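Local coordinates for protein tryptophan synthase alpha chain (PDB 2EKC) that probably cleaves indoleglycerol phosphate to indole and glyceraldehyde 3-phosphate, the alpha-subunit half-reaction of the last step in tryptophan biosynthesis, at residues Leu98-Tyr103 with Ile127-Pro132; Gly154-Thr159 with Tyr175-Thr180; Pro208-Phe213 with Gly230-Ser235. All blocks are in the same frame, centred on the assembly; numbering follows the deposited sequence.

Overall arrangement
All three contacts join neighbouring strands of one eight-stranded parallel TIM barrel, and they follow one another along the chain. Interaction 1 ties strand 97-100 to 125-127, interaction 2 strand 149-154 to 174-177, and interaction 3 strand 209-212 to 230-233. The centre of interaction 1 stands about 16 Å from that of interaction 2 and about 15 Å from that of interaction 3, without touching either. Interactions 2 and 3 have centres about 12 Å apart and meet directly, because strands 174-177 and 209-212 are adjacent: F176 N bonds to V210 O, and S178 OG to F213 O. Each contact has a residue near E49, a predicted proton acceptor: I127, Y175 and V232.

Interaction 1: Leu98-Tyr103 with Ile127-Pro132; sequences LLMTYY and IVPDLP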
ATOM      1  N   LEU A  98       1.099   3.097   4.944  1.00 12.73           N
ATOM      2  CA  LEU A  98       2.175   2.266   4.408  1.00 13.11           C
ATOM      3  C   LEU A  98       2.965   3.087   3.404  1.00 12.43           C
ATOM      4  O   LEU A  98       2.408   3.570   2.411  1.00 15.02           O
ATOM      5  CB  LEU A  98       1.616   1.031   3.701  1.00 13.06           C
ATOM      6  CG  LEU A  98       0.923  -0.046   4.526  1.00 14.04           C
ATOM      7  CD1 LEU A  98       0.458  -1.150   3.592  1.00 14.67           C
ATOM      8  CD2 LEU A  98       1.875  -0.594   5.576  1.00 13.32           C
ATOM      9  N   LEU A  99       4.255   3.261   3.663  1.00 11.41           N
ATOM     10  CA  LEU A  99       5.097   4.023   2.756  1.00 10.69           C
ATOM     11  C   LEU A  99       5.555   3.119   1.623  1.00 11.52           C
ATOM     12  O   LEU A  99       6.134   2.053   1.865  1.00 10.27           O
ATOM     13  CB  LEU A  99       6.326   4.579   3.485  1.00 10.75           C
ATOM     14  CG  LEU A  99       7.302   5.349   2.586  1.00 14.30           C
ATOM     15  CD1 LEU A  99       6.673   6.674   2.162  1.00 11.46           C
ATOM     16  CD2 LEU A  99       8.614   5.592   3.319  1.00 11.96           C
ATOM     17  N   MET A 100       5.281   3.540   0.390  1.00 11.70           N
ATOM     18  CA  MET A 100       5.689   2.783  -0.783  1.00 14.92           C
ATOM     19  C   MET A 100       7.003   3.390  -1.254  1.00 14.80           C
ATOM     20  O   MET A 100       7.024   4.490  -1.809  1.00 13.79           O
ATOM     21  CB  MET A 100       4.636   2.885  -1.894  1.00 19.01           C
ATOM     22  CG  MET A 100       4.881   1.947  -3.081  1.00 26.89           C
ATOM     23  SD  MET A 100       6.228   2.448  -4.198  1.00 36.43           S
ATOM     24  CE  MET A 100       7.530   1.556  -3.604  1.00 33.11           C
ATOM     25  N   THR A 101       8.096   2.670  -1.027  1.00 11.46           N
ATOM     26  CA  THR A 101       9.409   3.156  -1.411  1.00 11.83           C
ATOM     27  C   THR A 101      10.268   2.072  -2.047  1.00 12.73           C
ATOM     28  O   THR A 101      10.206   0.896  -1.665  1.00 13.54           O
ATOM     29  CB  THR A 101      10.174   3.727  -0.182  1.00 12.76           C
ATOM     30  OG1 THR A 101      11.489   4.138  -0.577  1.00 16.31           O
ATOM     31  CG2 THR A 101      10.305   2.672   0.908  1.00 12.67           C
ATOM     32  N   TYR A 102      11.059   2.464  -3.039  1.00 11.77           N
ATOM     33  CA  TYR A 102      11.961   1.522  -3.672  1.00 11.74           C
ATOM     34  C   TYR A 102      13.107   1.385  -2.682  1.00 12.40           C
ATOM     35  O   TYR A 102      13.236   2.207  -1.766  1.00 11.33           O
ATOM     36  CB  TYR A 102      12.437   2.057  -5.022  1.00 12.37           C
ATOM     37  CG  TYR A 102      11.431   1.794  -6.125  1.00 13.08           C
ATOM     38  CD1 TYR A 102      10.216   2.482  -6.171  1.00 13.25           C
ATOM     39  CD2 TYR A 102      11.677   0.826  -7.098  1.00 14.03           C
ATOM     40  CE1 TYR A 102       9.267   2.207  -7.163  1.00 13.57           C
ATOM     41  CE2 TYR A 102      10.740   0.542  -8.091  1.00 14.05           C
ATOM     42  CZ  TYR A 102       9.540   1.234  -8.120  1.00 13.70           C
ATOM     43  OH  TYR A 102       8.625   0.966  -9.113  1.00 12.79           O
ATOM     44  N   TYR A 103      13.936   0.361  -2.844  1.00 13.44           N
ATOM     45  CA  TYR A 103      15.019   0.142  -1.892  1.00 13.78           C
ATOM     46  C   TYR A 103      16.167   1.148  -1.901  1.00 13.61           C
ATOM     47  O   TYR A 103      16.603   1.591  -0.842  1.00 14.21           O
ATOM     48  CB  TYR A 103      15.610  -1.261  -2.056  1.00 15.13           C
ATOM     49  CG  TYR A 103      16.736  -1.510  -1.073  1.00 17.30           C
ATOM     50  CD1 TYR A 103      16.471  -1.733   0.277  1.00 17.96           C
ATOM     51  CD2 TYR A 103      18.069  -1.447  -1.480  1.00 19.25           C
ATOM     52  CE1 TYR A 103      17.507  -1.882   1.200  1.00 21.15           C
ATOM     53  CE2 TYR A 103      19.111  -1.594  -0.568  1.00 22.31           C
ATOM     54  CZ  TYR A 103      18.823  -1.810   0.767  1.00 21.32           C
ATOM     55  OH  TYR A 103      19.855  -1.939   1.666  1.00 26.12           O
ATOM     56  N   ILE A 127       6.275  -0.963   2.002  1.00 14.26           N
ATOM     57  CA  ILE A 127       6.001  -1.878   0.903  1.00 13.93           C
ATOM     58  C   ILE A 127       7.148  -1.532  -0.034  1.00 14.12           C
ATOM     59  O   ILE A 127       7.186  -0.440  -0.599  1.00 14.75           O
ATOM     60  CB  ILE A 127       4.674  -1.613   0.176  1.00 16.33           C
ATOM     61  CG1 ILE A 127       3.502  -2.096   1.030  1.00 18.21           C
ATOM     62  CG2 ILE A 127       4.672  -2.357  -1.163  1.00 16.86           C
ATOM     63  CD1 ILE A 127       2.158  -1.912   0.369  1.00 19.54           C
ATOM     64  N   VAL A 128       8.102  -2.448  -0.158  1.00 15.63           N
ATOM     65  CA  VAL A 128       9.272  -2.252  -1.006  1.00 15.81           C
ATOM     66  C   VAL A 128       9.149  -3.216  -2.181  1.00 18.47           C
ATOM     67  O   VAL A 128       9.489  -4.393  -2.074  1.00 18.06           O
ATOM     68  CB  VAL A 128      10.566  -2.545  -0.215  1.00 16.23           C
ATOM     69  CG1 VAL A 128      11.787  -2.257  -1.065  1.00 14.94           C
ATOM     70  CG2 VAL A 128      10.591  -1.698   1.046  1.00 16.87           C
ATOM     71  N   PRO A 129       8.666  -2.716  -3.327  1.00 19.85           N
ATOM     72  CA  PRO A 129       8.463  -3.484  -4.555  1.00 20.58           C
ATOM     73  C   PRO A 129       9.693  -4.127  -5.184  1.00 21.32           C
ATOM     74  O   PRO A 129       9.574  -5.154  -5.850  1.00 23.25           O
ATOM     75  CB  PRO A 129       7.800  -2.470  -5.482  1.00 19.70           C
ATOM     76  CG  PRO A 129       8.439  -1.192  -5.070  1.00 21.30           C
ATOM     77  CD  PRO A 129       8.406  -1.286  -3.560  1.00 18.89           C
ATOM     78  N   ASP A 130      10.871  -3.546  -4.972  1.00 20.19           N
ATOM     79  CA  ASP A 130      12.083  -4.106  -5.566  1.00 20.80           C
ATOM     80  C   ASP A 130      13.136  -4.507  -4.545  1.00 19.71           C
ATOM     81  O   ASP A 130      14.329  -4.434  -4.821  1.00 20.95           O
ATOM     82  CB  ASP A 130      12.680  -3.101  -6.558  1.00 19.47           C
ATOM     83  CG  ASP A 130      13.315  -1.898  -5.869  1.00 19.66           C
ATOM     84  OD1 ASP A 130      12.902  -1.542  -4.744  1.00 16.54           O
ATOM     85  OD2 ASP A 130      14.227  -1.296  -6.470  1.00 20.10           O
ATOM     86  N   LEU A 131      12.698  -4.950  -3.370  1.00 20.85           N
ATOM     87  CA  LEU A 131      13.633  -5.334  -2.318  1.00 18.77           C
ATOM     88  C   LEU A 131      14.585  -6.452  -2.729  1.00 18.86           C
ATOM     89  O   LEU A 131      14.161  -7.581  -2.989  1.00 19.46           O
ATOM     90  CB  LEU A 131      12.875  -5.762  -1.056  1.00 17.58           C
ATOM     91  CG  LEU A 131      13.740  -6.117   0.165  1.00 14.90           C
ATOM     92  CD1 LEU A 131      14.500  -4.890   0.638  1.00 14.00           C
ATOM     93  CD2 LEU A 131      12.859  -6.647   1.288  1.00 15.15           C
ATOM     94  N   PRO A 132      15.893  -6.149  -2.801  1.00 19.07           N
ATOM     95  CA  PRO A 132      16.882  -7.166  -3.180  1.00 18.36           C
ATOM     96  C   PRO A 132      16.957  -8.205  -2.059  1.00 17.45           C
ATOM     97  O   PRO A 132      17.150  -7.856  -0.899  1.00 18.31           O
ATOM     98  CB  PRO A 132      18.182  -6.364  -3.303  1.00 19.25           C
ATOM     99  CG  PRO A 132      17.706  -4.970  -3.635  1.00 19.99           C
ATOM    100  CD  PRO A 132      16.519  -4.816  -2.718  1.00 19.81           C
TER
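At the C-terminal ends of strands 97-100 and 125-127 of the TIM barrel, the end that carries the active site in this fold, M100 and I127 pair in parallel before both chains run on into loops. I127 N donates to L99 O at 3.0 Å, and T101 N returns a longer bond of 3.3 Å to I127 O, so I127 uses both its N-H and its C=O toward the neighbouring strand. L98 CD1 touches I127 CD1 at 3.7 Å, and the I127 side chain also meets E49, a predicted proton acceptor.

Beyond the strands, Y102 and Y103 carry the contact. P129 CG lies 3.9 Å above the plane of the Y102 ring, over its centre, in a CH-pi contact, while D130 OD2 sits at the ring edge, 3.4 Å from Y102 CD2. The hydroxyl of Y102 is hydrogen-bonded to D60, the other predicted proton acceptor, which makes P129 and D130 second-shell neighbours of that residue. Y103 packs obliquely against L131 CD1 and P132 CD. D130 has CG between its backbone N and carbonyl carbon (chi1 72°), and this turns OD1 to accept Y103 N at 2.9 Å on its syn lone pair.

Interaction 2: Gly154-Thr159 with Tyr175-Thr180; sequences GAPTST and YFVSVT
G154 and F176 pair in parallel where strands 149-154 and 174-177 of the barrel end, and the F176 ring folds back over the glycine. Two backbone bonds set the register: G154 N to Y175 O at 2.7 Å and V177 N to G154 O at 3.2 Å. With CG anti to its carbonyl carbon (chi1 -84°), F176 lays one ring face on G154, whose CA stands 3.6 Å above the plane and 7° off the ring normal, a CH-pi contact. Any CB at G154 would run into F176 CZ, so glycine is what lets the ring lie this flat. An alanine in place of F176 would probably open a gap over G154 CA and deprive the glycine of its aromatic cover.

V177 has CG2 between its backbone N and carbonyl carbon, which brings this methyl to 3.6 Å from P156 CD and also against A155 CB. P156 CG in turn reaches V177 O at 3.3 Å; that buried oxygen has no polar partner in the model. A155 to S158 form a type I turn, and S158 OG accepts A155 N at 2.8 Å, bracing the turn beside the ring. At the tip, the methyls CG2 of T157 and CG2 of T180 meet at 4.1 Å.

Helix 192-204 covers the outer side: Y201 stacks edge-to-face with F176, I194 also touches the F176 side chain, K197 bonds to S158 O, and R193 lies against P156, T157 and T180. On its other edge, strand 174-177 is hydrogen-bonded to strand 209-212.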
ATOM      1  N   GLY A 154       3.857 -11.375  -2.412  1.00 19.81           N
ATOM      2  CA  GLY A 154       3.662 -12.702  -2.960  1.00 18.60           C
ATOM      3  C   GLY A 154       3.186 -12.593  -4.392  1.00 20.27           C
ATOM      4  O   GLY A 154       2.892 -11.495  -4.866  1.00 18.17           O
ATOM      5  N   ALA A 155       3.111 -13.724  -5.083  1.00 21.23           N
ATOM      6  CA  ALA A 155       2.660 -13.734  -6.469  1.00 21.41           C
ATOM      7  C   ALA A 155       1.793 -14.958  -6.720  1.00 21.98           C
ATOM      8  O   ALA A 155       1.778 -15.892  -5.916  1.00 22.34           O
ATOM      9  CB  ALA A 155       3.860 -13.737  -7.407  1.00 24.02           C
ATOM     10  N   PRO A 156       1.050 -14.969  -7.838  1.00 21.49           N
ATOM     11  CA  PRO A 156       0.189 -16.111  -8.152  1.00 22.17           C
ATOM     12  C   PRO A 156       1.012 -17.378  -8.344  1.00 21.95           C
ATOM     13  O   PRO A 156       0.478 -18.485  -8.290  1.00 23.31           O
ATOM     14  CB  PRO A 156      -0.507 -15.677  -9.442  1.00 22.66           C
ATOM     15  CG  PRO A 156      -0.507 -14.170  -9.340  1.00 22.74           C
ATOM     16  CD  PRO A 156       0.884 -13.902  -8.838  1.00 21.65           C
ATOM     17  N   THR A 157       2.313 -17.206  -8.558  1.00 22.55           N
ATOM     18  CA  THR A 157       3.210 -18.339  -8.766  1.00 24.43           C
ATOM     19  C   THR A 157       4.135 -18.638  -7.586  1.00 24.21           C
ATOM     20  O   THR A 157       5.073 -19.423  -7.720  1.00 25.82           O
ATOM     21  CB  THR A 157       4.084 -18.130 -10.023  1.00 24.51           C
ATOM     22  OG1 THR A 157       4.837 -16.918  -9.887  1.00 27.33           O
ATOM     23  CG2 THR A 157       3.215 -18.048 -11.268  1.00 26.24           C
ATOM     24  N   SER A 158       3.883 -18.022  -6.435  1.00 22.60           N
ATOM     25  CA  SER A 158       4.720 -18.274  -5.262  1.00 21.14           C
ATOM     26  C   SER A 158       4.646 -19.745  -4.856  1.00 20.74           C
ATOM     27  O   SER A 158       3.562 -20.327  -4.773  1.00 19.99           O
ATOM     28  CB  SER A 158       4.282 -17.390  -4.090  1.00 20.87           C
ATOM     29  OG  SER A 158       4.586 -16.027  -4.339  1.00 20.20           O
ATOM     30  N   THR A 159       5.804 -20.348  -4.608  1.00 18.94           N
ATOM     31  CA  THR A 159       5.855 -21.753  -4.219  1.00 19.31           C
ATOM     32  C   THR A 159       5.359 -21.907  -2.787  1.00 19.32           C
ATOM     33  O   THR A 159       5.263 -20.925  -2.052  1.00 18.29           O
ATOM     34  CB  THR A 159       7.288 -22.292  -4.282  1.00 18.51           C
ATOM     35  OG1 THR A 159       8.086 -21.610  -3.309  1.00 17.31           O
ATOM     36  CG2 THR A 159       7.883 -22.068  -5.667  1.00 19.59           C
ATOM     37  N   TYR A 175       0.990  -8.880   0.931  1.00 17.29           N
ATOM     38  CA  TYR A 175       0.460  -8.336  -0.308  1.00 18.72           C
ATOM     39  C   TYR A 175       0.809  -9.244  -1.483  1.00 17.19           C
ATOM     40  O   TYR A 175       1.979  -9.547  -1.710  1.00 17.15           O
ATOM     41  CB  TYR A 175       1.034  -6.938  -0.576  1.00 22.48           C
ATOM     42  CG  TYR A 175       0.656  -6.407  -1.944  1.00 27.55           C
ATOM     43  CD1 TYR A 175      -0.672  -6.117  -2.257  1.00 29.28           C
ATOM     44  CD2 TYR A 175       1.614  -6.268  -2.951  1.00 31.38           C
ATOM     45  CE1 TYR A 175      -1.045  -5.707  -3.542  1.00 31.24           C
ATOM     46  CE2 TYR A 175       1.253  -5.858  -4.243  1.00 34.17           C
ATOM     47  CZ  TYR A 175      -0.081  -5.583  -4.530  1.00 34.30           C
ATOM     48  OH  TYR A 175      -0.452  -5.206  -5.805  1.00 35.61           O
ATOM     49  N   PHE A 176      -0.209  -9.678  -2.222  1.00 15.19           N
ATOM     50  CA  PHE A 176       0.001 -10.518  -3.395  1.00 16.75           C
ATOM     51  C   PHE A 176      -0.464  -9.769  -4.638  1.00 19.64           C
ATOM     52  O   PHE A 176      -1.448  -9.036  -4.590  1.00 17.38           O
ATOM     53  CB  PHE A 176      -0.807 -11.819  -3.305  1.00 15.95           C
ATOM     54  CG  PHE A 176      -0.140 -12.906  -2.521  1.00 16.94           C
ATOM     55  CD1 PHE A 176       0.112 -12.753  -1.163  1.00 16.41           C
ATOM     56  CD2 PHE A 176       0.212 -14.102  -3.139  1.00 17.22           C
ATOM     57  CE1 PHE A 176       0.706 -13.787  -0.427  1.00 18.68           C
ATOM     58  CE2 PHE A 176       0.804 -15.138  -2.414  1.00 17.73           C
ATOM     59  CZ  PHE A 176       1.050 -14.982  -1.059  1.00 15.41           C
ATOM     60  N   VAL A 177       0.247  -9.955  -5.745  1.00 23.78           N
ATOM     61  CA  VAL A 177      -0.137  -9.337  -7.010  1.00 27.17           C
ATOM     62  C   VAL A 177      -1.113 -10.329  -7.653  1.00 28.40           C
ATOM     63  O   VAL A 177      -0.964 -11.539  -7.483  1.00 28.25           O
ATOM     64  CB  VAL A 177       1.083  -9.124  -7.923  1.00 28.21           C
ATOM     65  CG1 VAL A 177       2.050  -8.163  -7.255  1.00 30.84           C
ATOM     66  CG2 VAL A 177       1.769 -10.454  -8.209  1.00 28.52           C
ATOM     67  N   SER A 178      -2.101  -9.827  -8.385  1.00 29.76           N
ATOM     68  CA  SER A 178      -3.112 -10.694  -8.985  1.00 32.00           C
ATOM     69  C   SER A 178      -2.759 -11.382 -10.299  1.00 34.28           C
ATOM     70  O   SER A 178      -3.435 -12.333 -10.696  1.00 33.50           O
ATOM     71  CB  SER A 178      -4.417  -9.916  -9.181  1.00 31.22           C
ATOM     72  OG  SER A 178      -4.303  -9.000 -10.255  1.00 30.65           O
ATOM     73  N   VAL A 179      -1.715 -10.913 -10.974  1.00 35.96           N
ATOM     74  CA  VAL A 179      -1.329 -11.502 -12.253  1.00 38.75           C
ATOM     75  C   VAL A 179       0.089 -12.068 -12.219  1.00 40.35           C
ATOM     76  O   VAL A 179       0.908 -11.667 -11.392  1.00 39.76           O
ATOM     77  CB  VAL A 179      -1.436 -10.457 -13.397  1.00 38.65           C
ATOM     78  CG1 VAL A 179      -0.345  -9.414 -13.250  1.00 39.17           C
ATOM     79  CG2 VAL A 179      -1.351 -11.144 -14.753  1.00 39.53           C
ATOM     80  N   THR A 180       0.364 -13.001 -13.126  1.00 42.37           N
ATOM     81  CA  THR A 180       1.671 -13.642 -13.219  1.00 44.84           C
ATOM     82  C   THR A 180       2.756 -12.686 -13.703  1.00 46.42           C
ATOM     83  O   THR A 180       3.858 -13.107 -14.058  1.00 46.66           O
ATOM     84  CB  THR A 180       1.621 -14.858 -14.168  1.00 44.81           C
ATOM     85  OG1 THR A 180       1.209 -14.432 -15.473  1.00 44.58           O
ATOM     86  CG2 THR A 180       0.635 -15.893 -13.650  1.00 44.15           C
TER

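Interaction 3: Pro208-Phe213 with Gly230-Ser235; sequences PVVVGF and GVVVGS
V211 bonds through its backbone to both G230 and V232, stitching together strands 209-212 and 230-233, the two strands of a beta-alpha-beta unit whose connecting helix is 218-225. These are the last two strands of the TIM barrel. Their short axes approach to 4.4 Å and are twisted by 35° from parallel.

The hydrogen bonds come first. V211 N donates to G230 O at 3.0 Å, and V211 O accepts V232 N at the same distance, with the donor 42° out of the carbonyl plane. One residue thus uses both its N-H and its C=O across the seam. Weaker CA-H...O contacts reinforce the same two oxygens: V210 CA lies 3.3 Å from G230 O, and V231 CA is 3.3 Å from V211 O.

The apolar contacts belong to the face that bears V210 and V232, the inside of the barrel. With CG1 anti to the carbonyl carbon (chi1 -65°), V210 has CG2 between the backbone N and the carbonyl carbon, 3.9 Å from V232 CG2, the two side chains crossing obliquely. The other branch, V210 CG1, rests 3.9 Å from G230 CA. A CB at G230 would clash with that methyl, and one at G212 would be tight against V232 CB, so glycines let the strands come close at both places. V20 of strand 18-24 and Y175 also touch V210 and V232.

Chemically, then, neither segment carries a charged side chain, polar bonding across the seam falls to the backbone, and the side chains that meet there are all hydrocarbon. On the inner face of the barrel, V232 presents hydrocarbon to E49, a predicted proton acceptor.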
ATOM      1  N   PRO A 208      -3.650 -11.553   7.597  1.00 16.29           N
ATOM      2  CA  PRO A 208      -4.451 -10.994   6.503  1.00 15.64           C
ATOM      3  C   PRO A 208      -3.657 -10.789   5.220  1.00 15.88           C
ATOM      4  O   PRO A 208      -2.445 -10.552   5.250  1.00 16.18           O
ATOM      5  CB  PRO A 208      -4.979  -9.682   7.088  1.00 15.36           C
ATOM      6  CG  PRO A 208      -3.969  -9.330   8.146  1.00 16.74           C
ATOM      7  CD  PRO A 208      -3.674 -10.664   8.773  1.00 17.04           C
ATOM      8  N   VAL A 209      -4.345 -10.893   4.090  1.00 14.29           N
ATOM      9  CA  VAL A 209      -3.698 -10.721   2.802  1.00 14.36           C
ATOM     10  C   VAL A 209      -4.517  -9.806   1.910  1.00 14.16           C
ATOM     11  O   VAL A 209      -5.735  -9.942   1.825  1.00 14.50           O
ATOM     12  CB  VAL A 209      -3.488 -12.090   2.093  1.00 15.08           C
ATOM     13  CG1 VAL A 209      -4.815 -12.832   1.959  1.00 16.77           C
ATOM     14  CG2 VAL A 209      -2.865 -11.877   0.716  1.00 16.96           C
ATOM     15  N   VAL A 210      -3.845  -8.850   1.271  1.00 14.58           N
ATOM     16  CA  VAL A 210      -4.509  -7.932   0.357  1.00 13.92           C
ATOM     17  C   VAL A 210      -4.007  -8.244  -1.051  1.00 14.55           C
ATOM     18  O   VAL A 210      -2.854  -8.643  -1.237  1.00 13.27           O
ATOM     19  CB  VAL A 210      -4.227  -6.440   0.710  1.00 15.07           C
ATOM     20  CG1 VAL A 210      -4.827  -6.106   2.072  1.00 17.01           C
ATOM     21  CG2 VAL A 210      -2.739  -6.163   0.706  1.00 17.50           C
ATOM     22  N   VAL A 211      -4.881  -8.082  -2.035  1.00 14.75           N
ATOM     23  CA  VAL A 211      -4.537  -8.377  -3.420  1.00 16.06           C
ATOM     24  C   VAL A 211      -4.683  -7.137  -4.291  1.00 18.12           C
ATOM     25  O   VAL A 211      -5.686  -6.429  -4.215  1.00 15.48           O
ATOM     26  CB  VAL A 211      -5.441  -9.505  -3.963  1.00 16.64           C
ATOM     27  CG1 VAL A 211      -5.216  -9.705  -5.451  1.00 16.54           C
ATOM     28  CG2 VAL A 211      -5.150 -10.791  -3.205  1.00 15.73           C
ATOM     29  N   GLY A 212      -3.680  -6.885  -5.124  1.00 20.58           N
ATOM     30  CA  GLY A 212      -3.728  -5.717  -5.980  1.00 25.77           C
ATOM     31  C   GLY A 212      -3.495  -5.974  -7.454  1.00 28.44           C
ATOM     32  O   GLY A 212      -3.338  -7.116  -7.891  1.00 30.15           O
ATOM     33  N   PHE A 213      -3.465  -4.878  -8.205  1.00 32.12           N
ATOM     34  CA  PHE A 213      -3.268  -4.863  -9.650  1.00 34.55           C
ATOM     35  C   PHE A 213      -4.538  -5.225 -10.403  1.00 35.70           C
ATOM     36  O   PHE A 213      -5.101  -6.302 -10.211  1.00 35.25           O
ATOM     37  CB  PHE A 213      -2.155  -5.820 -10.088  1.00 36.40           C
ATOM     38  CG  PHE A 213      -1.869  -5.756 -11.565  1.00 39.27           C
ATOM     39  CD1 PHE A 213      -1.144  -4.696 -12.101  1.00 40.25           C
ATOM     40  CD2 PHE A 213      -2.389  -6.714 -12.430  1.00 40.15           C
ATOM     41  CE1 PHE A 213      -0.941  -4.589 -13.477  1.00 40.62           C
ATOM     42  CE2 PHE A 213      -2.193  -6.616 -13.808  1.00 40.94           C
ATOM     43  CZ  PHE A 213      -1.469  -5.550 -14.331  1.00 40.25           C
ATOM     44  N   GLY A 230      -8.589  -7.924   1.650  1.00 16.98           N
ATOM     45  CA  GLY A 230      -8.606  -6.559   1.166  1.00 17.57           C
ATOM     46  C   GLY A 230      -8.116  -6.436  -0.262  1.00 18.25           C
ATOM     47  O   GLY A 230      -7.518  -7.364  -0.815  1.00 15.43           O
ATOM     48  N   VAL A 231      -8.378  -5.281  -0.865  1.00 17.97           N
ATOM     49  CA  VAL A 231      -7.951  -5.027  -2.233  1.00 17.56           C
ATOM     50  C   VAL A 231      -7.196  -3.707  -2.311  1.00 17.29           C
ATOM     51  O   VAL A 231      -7.498  -2.756  -1.586  1.00 16.71           O
ATOM     52  CB  VAL A 231      -9.151  -4.978  -3.197  1.00 17.61           C
ATOM     53  CG1 VAL A 231      -9.912  -6.292  -3.136  1.00 19.95           C
ATOM     54  CG2 VAL A 231     -10.059  -3.821  -2.843  1.00 19.21           C
ATOM     55  N   VAL A 232      -6.211  -3.661  -3.198  1.00 15.31           N
ATOM     56  CA  VAL A 232      -5.400  -2.472  -3.385  1.00 13.86           C
ATOM     57  C   VAL A 232      -5.757  -1.819  -4.714  1.00 15.57           C
ATOM     58  O   VAL A 232      -5.787  -2.484  -5.753  1.00 14.66           O
ATOM     59  CB  VAL A 232      -3.899  -2.833  -3.391  1.00 14.26           C
ATOM     60  CG1 VAL A 232      -3.057  -1.568  -3.449  1.00 11.46           C
ATOM     61  CG2 VAL A 232      -3.566  -3.657  -2.152  1.00 12.49           C
ATOM     62  N   VAL A 233      -6.046  -0.522  -4.670  1.00 16.01           N
ATOM     63  CA  VAL A 233      -6.394   0.241  -5.868  1.00 16.05           C
ATOM     64  C   VAL A 233      -5.412   1.401  -5.956  1.00 14.84           C
ATOM     65  O   VAL A 233      -5.197   2.104  -4.974  1.00 15.68           O
ATOM     66  CB  VAL A 233      -7.825   0.803  -5.775  1.00 15.65           C
ATOM     67  CG1 VAL A 233      -8.187   1.542  -7.057  1.00 16.04           C
ATOM     68  CG2 VAL A 233      -8.802  -0.336  -5.511  1.00 19.04           C
ATOM     69  N   GLY A 234      -4.815   1.592  -7.128  1.00 15.69           N
ATOM     70  CA  GLY A 234      -3.855   2.666  -7.299  1.00 15.18           C
ATOM     71  C   GLY A 234      -3.981   3.421  -8.612  1.00 15.02           C
ATOM     72  O   GLY A 234      -4.361   4.591  -8.618  1.00 11.41           O
ATOM     73  N   SER A 235      -3.681   2.757  -9.727  1.00 12.64           N
ATOM     74  CA  SER A 235      -3.744   3.420 -11.025  1.00 14.75           C
ATOM     75  C   SER A 235      -5.057   4.142 -11.290  1.00 13.68           C
ATOM     76  O   SER A 235      -5.052   5.274 -11.772  1.00 14.10           O
ATOM     77  CB  SER A 235      -3.450   2.428 -12.156  1.00 15.33           C
ATOM     78  OG  SER A 235      -4.369   1.348 -12.143  1.00 26.69           O
TER